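Local coordinates for protein serine protease pet (Escherichia coli, PDB 4OM9) that probably acts as a secreted serine protease toxin of the autotransporter family, cutting host proteins such as alpha-fodrin, at residues A[91-96]-A[104-109]; A[100-105]-A[247-252]. One frame throughout, in Å; residues are numbered along the deposited sequence.

Contact 1 of 2, residues A[91-96]-A[104-109]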
loop_
_atom_site.group_PDB
_atom_site.type_symbol
_atom_site.label_atom_id
_atom_site.label_comp_id
_atom_site.label_asym_id
_atom_site.label_seq_id
_atom_site.Cartn_x
_atom_site.Cartn_y
_atom_site.Cartn_z
ATOM N N THR A 91 33.664 8.574 -14.384
ATOM C CA THR A 91 34.478 9.401 -15.251
ATOM C C THR A 91 34.751 8.665 -16.559
ATOM O O THR A 91 35.132 7.495 -16.540
ATOM C CB THR A 91 35.797 9.789 -14.542
ATOM O OG1 THR A 91 35.511 10.752 -13.516
ATOM C CG2 THR A 91 36.812 10.379 -15.531
ATOM N N GLN A 92 34.523 9.338 -17.684
ATOM C CA GLN A 92 34.920 8.812 -18.988
ATOM C C GLN A 92 36.448 8.709 -19.045
ATOM O O GLN A 92 37.137 9.697 -18.825
ATOM C CB GLN A 92 34.409 9.712 -20.127
ATOM C CG GLN A 92 34.987 9.379 -21.502
ATOM C CD GLN A 92 34.830 10.525 -22.526
ATOM O OE1 GLN A 92 33.730 11.030 -22.741
ATOM N NE2 GLN A 92 35.940 10.930 -23.150
ATOM N N ILE A 93 36.984 7.531 -19.331
ATOM C CA ILE A 93 38.433 7.426 -19.427
ATOM C C ILE A 93 38.862 6.977 -20.812
ATOM O O ILE A 93 40.041 6.903 -21.098
ATOM C CB ILE A 93 39.033 6.465 -18.341
ATOM C CG1 ILE A 93 38.381 5.082 -18.398
ATOM C CG2 ILE A 93 38.903 7.088 -16.977
ATOM C CD1 ILE A 93 39.205 4.052 -19.153
ATOM N N ASN A 94 37.892 6.693 -21.671
ATOM C CA ASN A 94 38.177 6.440 -23.083
ATOM C C ASN A 94 36.906 6.577 -23.901
ATOM O O ASN A 94 35.781 6.587 -23.351
ATOM C CB ASN A 94 38.781 5.050 -23.287
ATOM C CG ASN A 94 39.718 4.979 -24.508
ATOM O OD1 ASN A 94 39.547 5.708 -25.487
ATOM N ND2 ASN A 94 40.688 4.082 -24.451
ATOM N N ARG A 95 37.077 6.681 -25.213
ATOM C CA ARG A 95 35.933 6.786 -26.110
ATOM C C ARG A 95 36.324 6.610 -27.567
ATOM O O ARG A 95 37.504 6.700 -27.933
ATOM C CB ARG A 95 35.214 8.132 -25.940
ATOM C CG ARG A 95 36.072 9.352 -26.228
ATOM C CD ARG A 95 35.208 10.591 -26.470
ATOM N NE ARG A 95 36.051 11.717 -26.865
ATOM C CZ ARG A 95 35.613 12.862 -27.378
ATOM N NH1 ARG A 95 34.313 13.074 -27.577
ATOM N NH2 ARG A 95 36.492 13.803 -27.692
ATOM N N MET A 96 35.314 6.314 -28.375
ATOM C CA MET A 96 35.435 6.314 -29.816
ATOM C C MET A 96 34.305 7.165 -30.397
ATOM O O MET A 96 33.217 7.303 -29.827
ATOM C CB MET A 96 35.410 4.892 -30.389
ATOM C CG MET A 96 36.785 4.243 -30.532
ATOM S SD MET A 96 36.727 2.555 -31.188
ATOM C CE MET A 96 36.057 2.861 -32.797
ATOM N N ILE A 104 30.817 6.463 -28.146
ATOM C CA ILE A 104 30.745 5.373 -27.174
ATOM C C ILE A 104 31.867 5.562 -26.156
ATOM O O ILE A 104 33.049 5.729 -26.503
ATOM C CB ILE A 104 30.836 3.980 -27.830
ATOM C CG1 ILE A 104 30.913 2.884 -26.766
ATOM C CG2 ILE A 104 32.036 3.882 -28.707
ATOM C CD1 ILE A 104 29.675 2.762 -25.896
ATOM N N GLN A 105 31.462 5.561 -24.895
ATOM C CA GLN A 105 32.311 5.939 -23.787
ATOM C C GLN A 105 32.626 4.748 -22.891
ATOM O O GLN A 105 31.765 3.884 -22.653
ATOM C CB GLN A 105 31.642 7.029 -22.940
ATOM C CG GLN A 105 31.447 8.387 -23.608
ATOM C CD GLN A 105 30.690 9.342 -22.691
ATOM O OE1 GLN A 105 29.550 9.073 -22.303
ATOM N NE2 GLN A 105 31.329 10.442 -22.319
ATOM N N ARG A 106 33.866 4.715 -22.396
ATOM C CA ARG A 106 34.253 3.795 -21.344
ATOM C C ARG A 106 34.399 4.590 -20.054
ATOM O O ARG A 106 35.228 5.503 -19.968
ATOM C CB ARG A 106 35.575 3.076 -21.681
ATOM C CG ARG A 106 36.199 2.289 -20.509
ATOM C CD ARG A 106 35.656 0.850 -20.385
ATOM N NE ARG A 106 36.133 0.215 -19.158
ATOM C CZ ARG A 106 36.101 -1.090 -18.892
ATOM N NH1 ARG A 106 35.610 -1.957 -19.769
ATOM N NH2 ARG A 106 36.570 -1.531 -17.720
ATOM N N LEU A 107 33.625 4.227 -19.044
ATOM C CA LEU A 107 33.704 4.894 -17.760
ATOM C C LEU A 107 34.751 4.215 -16.875
ATOM O O LEU A 107 35.038 3.032 -17.042
ATOM C CB LEU A 107 32.327 4.899 -17.094
ATOM C CG LEU A 107 31.206 5.690 -17.797
ATOM C CD1 LEU A 107 29.853 5.418 -17.154
ATOM C CD2 LEU A 107 31.503 7.195 -17.810
ATOM N N ASN A 108 35.319 4.961 -15.934
ATOM C CA ASN A 108 36.372 4.432 -15.057
ATOM C C ASN A 108 35.948 3.220 -14.185
ATOM O O ASN A 108 36.797 2.404 -13.841
ATOM C CB ASN A 108 36.902 5.538 -14.138
ATOM C CG ASN A 108 35.831 6.079 -13.228
ATOM O OD1 ASN A 108 34.677 6.203 -13.635
ATOM N ND2 ASN A 108 36.192 6.374 -11.980
ATOM N N LYS A 109 34.654 3.113 -13.853
ATOM C CA LYS A 109 34.133 1.996 -13.037
ATOM C C LYS A 109 32.802 1.444 -13.547
ATOM O O LYS A 109 32.119 2.100 -14.320
ATOM C CB LYS A 109 33.961 2.423 -11.573
ATOM C CG LYS A 109 35.271 2.522 -10.787
ATOM C CD LYS A 109 35.006 3.066 -9.390
ATOM C CE LYS A 109 35.392 2.061 -8.305
ATOM N NZ LYS A 109 34.890 2.513 -6.967
#
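The carbonyl oxygen of Arg106 is gripped by two successive amides, Ile93 N at 2.8 Å and Asn94 N in a weak bond at 3.4 Å, the mark of a classic beta bulge in this antiparallel hairpin of the chymotrypsin-like protease domain. The bulge shifts the register by one residue between the Gln92–Leu107 and Asn94–Arg106 pairs. Beyond it the ladder is regular: Arg106 N bonds to Asn94 O, and Met96 and Ile104 exchange backbone bonds in both directions. Before it, Thr91 and Asn108 form a tighter pair. Thr91 N reaches Asn108 OD1 at 2.7 Å in a nearly straight bond, approaching from above the carboxamide plane, while Asn108 N bonds to Thr91 O. A chi1 of 62° sets Asn108 CG between its own backbone N and carbonyl carbon, near Thr91 N, and the short amide continues the pairing past Leu107 with a side-chain acceptor. Gln105 NE2 donates to an in-plane lone pair of Gln92 OE1; the amides are 71° apart, and the unusually short separation is doubtful in detail. Gln105 NE2 also bonds to Ala80 O. Ile93 lies alongside the aliphatic start of Arg106, pointing the same way, and the Arg106 guanidinium continues to a salt bridge with Asp294. Ile93 CD1 touches Arg106 CG at 3.7 Å.

Contact 2 of 2, residues A[100-105]-A[247-252]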
loop_
_atom_site.group_PDB
_atom_site.type_symbol
_atom_site.label_atom_id
_atom_site.label_comp_id
_atom_site.label_asym_id
_atom_site.label_seq_id
_atom_site.Cartn_x
_atom_site.Cartn_y
_atom_site.Cartn_z
ATOM N N ASN A 100 29.584 10.968 -37.866
ATOM C CA ASN A 100 28.185 11.265 -37.630
ATOM C C ASN A 100 27.905 11.709 -36.172
ATOM O O ASN A 100 26.732 11.798 -35.772
ATOM C CB ASN A 100 27.333 10.040 -37.982
ATOM C CG ASN A 100 25.910 10.407 -38.409
ATOM O OD1 ASN A 100 25.677 11.415 -39.095
ATOM N ND2 ASN A 100 24.953 9.574 -38.006
ATOM N N ASP A 101 28.983 11.963 -35.406
ATOM C CA ASP A 101 28.928 12.612 -34.078
ATOM C C ASP A 101 28.584 11.595 -32.991
ATOM O O ASP A 101 28.197 11.947 -31.871
ATOM C CB ASP A 101 27.927 13.788 -34.082
ATOM C CG ASP A 101 27.933 14.602 -32.787
ATOM O OD1 ASP A 101 28.984 14.712 -32.133
ATOM O OD2 ASP A 101 26.864 15.152 -32.425
ATOM N N PHE A 102 28.755 10.319 -33.315
ATOM C CA PHE A 102 28.462 9.278 -32.354
ATOM C C PHE A 102 29.620 9.152 -31.362
ATOM O O PHE A 102 30.788 9.315 -31.731
ATOM C CB PHE A 102 28.200 7.949 -33.060
ATOM C CG PHE A 102 28.005 6.806 -32.119
ATOM C CD1 PHE A 102 26.797 6.642 -31.441
ATOM C CD2 PHE A 102 29.038 5.903 -31.885
ATOM C CE1 PHE A 102 26.613 5.593 -30.562
ATOM C CE2 PHE A 102 28.874 4.842 -30.998
ATOM C CZ PHE A 102 27.663 4.686 -30.324
ATOM N N SER A 103 29.289 8.857 -30.105
ATOM C CA SER A 103 30.303 8.636 -29.088
ATOM C C SER A 103 29.954 7.478 -28.162
ATOM O O SER A 103 28.933 7.505 -27.487
ATOM C CB SER A 103 30.525 9.901 -28.265
ATOM O OG SER A 103 31.529 9.675 -27.275
ATOM N N ILE A 104 30.817 6.463 -28.146
ATOM C CA ILE A 104 30.745 5.373 -27.174
ATOM C C ILE A 104 31.867 5.562 -26.156
ATOM O O ILE A 104 33.049 5.729 -26.503
ATOM C CB ILE A 104 30.836 3.980 -27.830
ATOM C CG1 ILE A 104 30.913 2.884 -26.766
ATOM C CG2 ILE A 104 32.036 3.882 -28.707
ATOM C CD1 ILE A 104 29.675 2.762 -25.896
ATOM N N GLN A 105 31.462 5.561 -24.895
ATOM C CA GLN A 105 32.311 5.939 -23.787
ATOM C C GLN A 105 32.626 4.748 -22.891
ATOM O O GLN A 105 31.765 3.884 -22.653
ATOM C CB GLN A 105 31.642 7.029 -22.940
ATOM C CG GLN A 105 31.447 8.387 -23.608
ATOM C CD GLN A 105 30.690 9.342 -22.691
ATOM O OE1 GLN A 105 29.550 9.073 -22.303
ATOM N NE2 GLN A 105 31.329 10.442 -22.319
ATOM N N SER A 247 26.389 0.364 -33.440
ATOM C CA SER A 247 26.880 -0.910 -32.930
ATOM C C SER A 247 28.352 -1.198 -33.206
ATOM O O SER A 247 29.108 -1.611 -32.326
ATOM C CB SER A 247 26.058 -2.038 -33.540
ATOM O OG SER A 247 25.151 -2.553 -32.592
ATOM N N LYS A 248 28.726 -1.023 -34.461
ATOM C CA LYS A 248 30.060 -1.308 -34.931
ATOM C C LYS A 248 31.117 -0.532 -34.161
ATOM O O LYS A 248 32.099 -1.103 -33.699
ATOM C CB LYS A 248 30.147 -0.983 -36.424
ATOM C CG LYS A 248 31.531 -1.101 -37.019
ATOM C CD LYS A 248 31.515 -0.614 -38.469
ATOM C CE LYS A 248 32.859 -0.827 -39.125
ATOM N NZ LYS A 248 33.966 -0.318 -38.253
ATOM N N THR A 249 30.925 0.774 -34.032
ATOM C CA THR A 249 31.870 1.612 -33.303
ATOM C C THR A 249 31.811 1.297 -31.808
ATOM O O THR A 249 32.833 1.272 -31.122
ATOM C CB THR A 249 31.580 3.108 -33.534
ATOM O OG1 THR A 249 31.557 3.382 -34.944
ATOM C CG2 THR A 249 32.639 3.977 -32.857
ATOM N N THR A 250 30.600 1.061 -31.304
ATOM C CA THR A 250 30.429 0.637 -29.922
ATOM C C THR A 250 31.225 -0.626 -29.628
ATOM O O THR A 250 31.917 -0.718 -28.611
ATOM C CB THR A 250 28.951 0.370 -29.588
ATOM O OG1 THR A 250 28.213 1.589 -29.719
ATOM C CG2 THR A 250 28.803 -0.166 -28.149
ATOM N N ASN A 251 31.124 -1.602 -30.522
ATOM C CA ASN A 251 31.727 -2.900 -30.283
ATOM C C ASN A 251 33.224 -2.825 -30.424
ATOM O O ASN A 251 33.963 -3.553 -29.757
ATOM C CB ASN A 251 31.133 -3.949 -31.219
ATOM C CG ASN A 251 29.751 -4.391 -30.769
ATOM O OD1 ASN A 251 29.373 -4.183 -29.607
ATOM N ND2 ASN A 251 28.993 -5.001 -31.672
ATOM N N GLU A 252 33.681 -1.905 -31.251
ATOM C CA GLU A 252 35.115 -1.726 -31.397
ATOM C C GLU A 252 35.688 -1.110 -30.126
ATOM O O GLU A 252 36.747 -1.508 -29.668
ATOM C CB GLU A 252 35.438 -0.888 -32.639
ATOM C CG GLU A 252 35.570 -1.768 -33.885
ATOM C CD GLU A 252 35.321 -1.025 -35.185
ATOM O OE1 GLU A 252 35.191 0.218 -35.155
ATOM O OE2 GLU A 252 35.246 -1.690 -36.245
#
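Phe102 and Ile104 on one strand meet Thr249 and Thr250 on a helix, a helix-on-sheet packing in which helix 247-255 covers a face of the first sheet of the chymotrypsin-like protease domain, consistent with the helix that follows the second barrel in chymotrypsin-like proteases. The short axes run at 29° to each other and approach to 8.3 Å, a close approach, consistent with small beta-branched threonines on the helix surface. The Phe102 ring brings its far end to Thr250: CZ lies 3.2 Å from Thr250 OG1, which sits at the ring edge and near its plane. Thr249 CB approaches obliquely from another direction, 4.1 Å from Phe102 CE2. Ile104 uses both branches, and its CG2 rests against Thr249 O at 3.6 Å. No hydrogen bond crosses this interface, so van der Waals contact carries it, with Thr250 OG1 and Thr249 O set against carbon.

The threonine hydroxyls are satisfied by Asp246, just before the helix: Thr249 OG1 pairs with its carboxylate OD2, and Thr250 OG1 with its backbone O. These bonds probably help to fix both chi1 rotations, with the methyls against Phe102 and Ile104. Beside the two strand residues in the sheet, Val68 of strand 66-70 touches both Phe102 and Ile104. In the second branch of Ile104, chi1 of 174° puts CG1 anti to the backbone N, and chi2 of 65° then sets CD1 3.8 Å from the methyl carbon CG2 of Thr250.

Overall arrangement
Strand 102-107 serves both contacts: it pairs edge to edge with strand 88-97 in contact 1 and packs one face against helix 247-255 in contact 2. Contact 1 is partly buried and chiefly polar, held by a ladder of backbone bonds and side-chain amides between chain neighbours. Contact 2 is buried and without hydrogen bonds between its segments, and it ties together segments more than 140 residues apart. Ile104 belongs to both, its backbone in the ladder, its side chain shared between Met96 and the helix. Met96 connects them directly, since its CE lies 3.6 Å from Thr249 CG2, so the hairpin's neighbouring strand also reaches the helix.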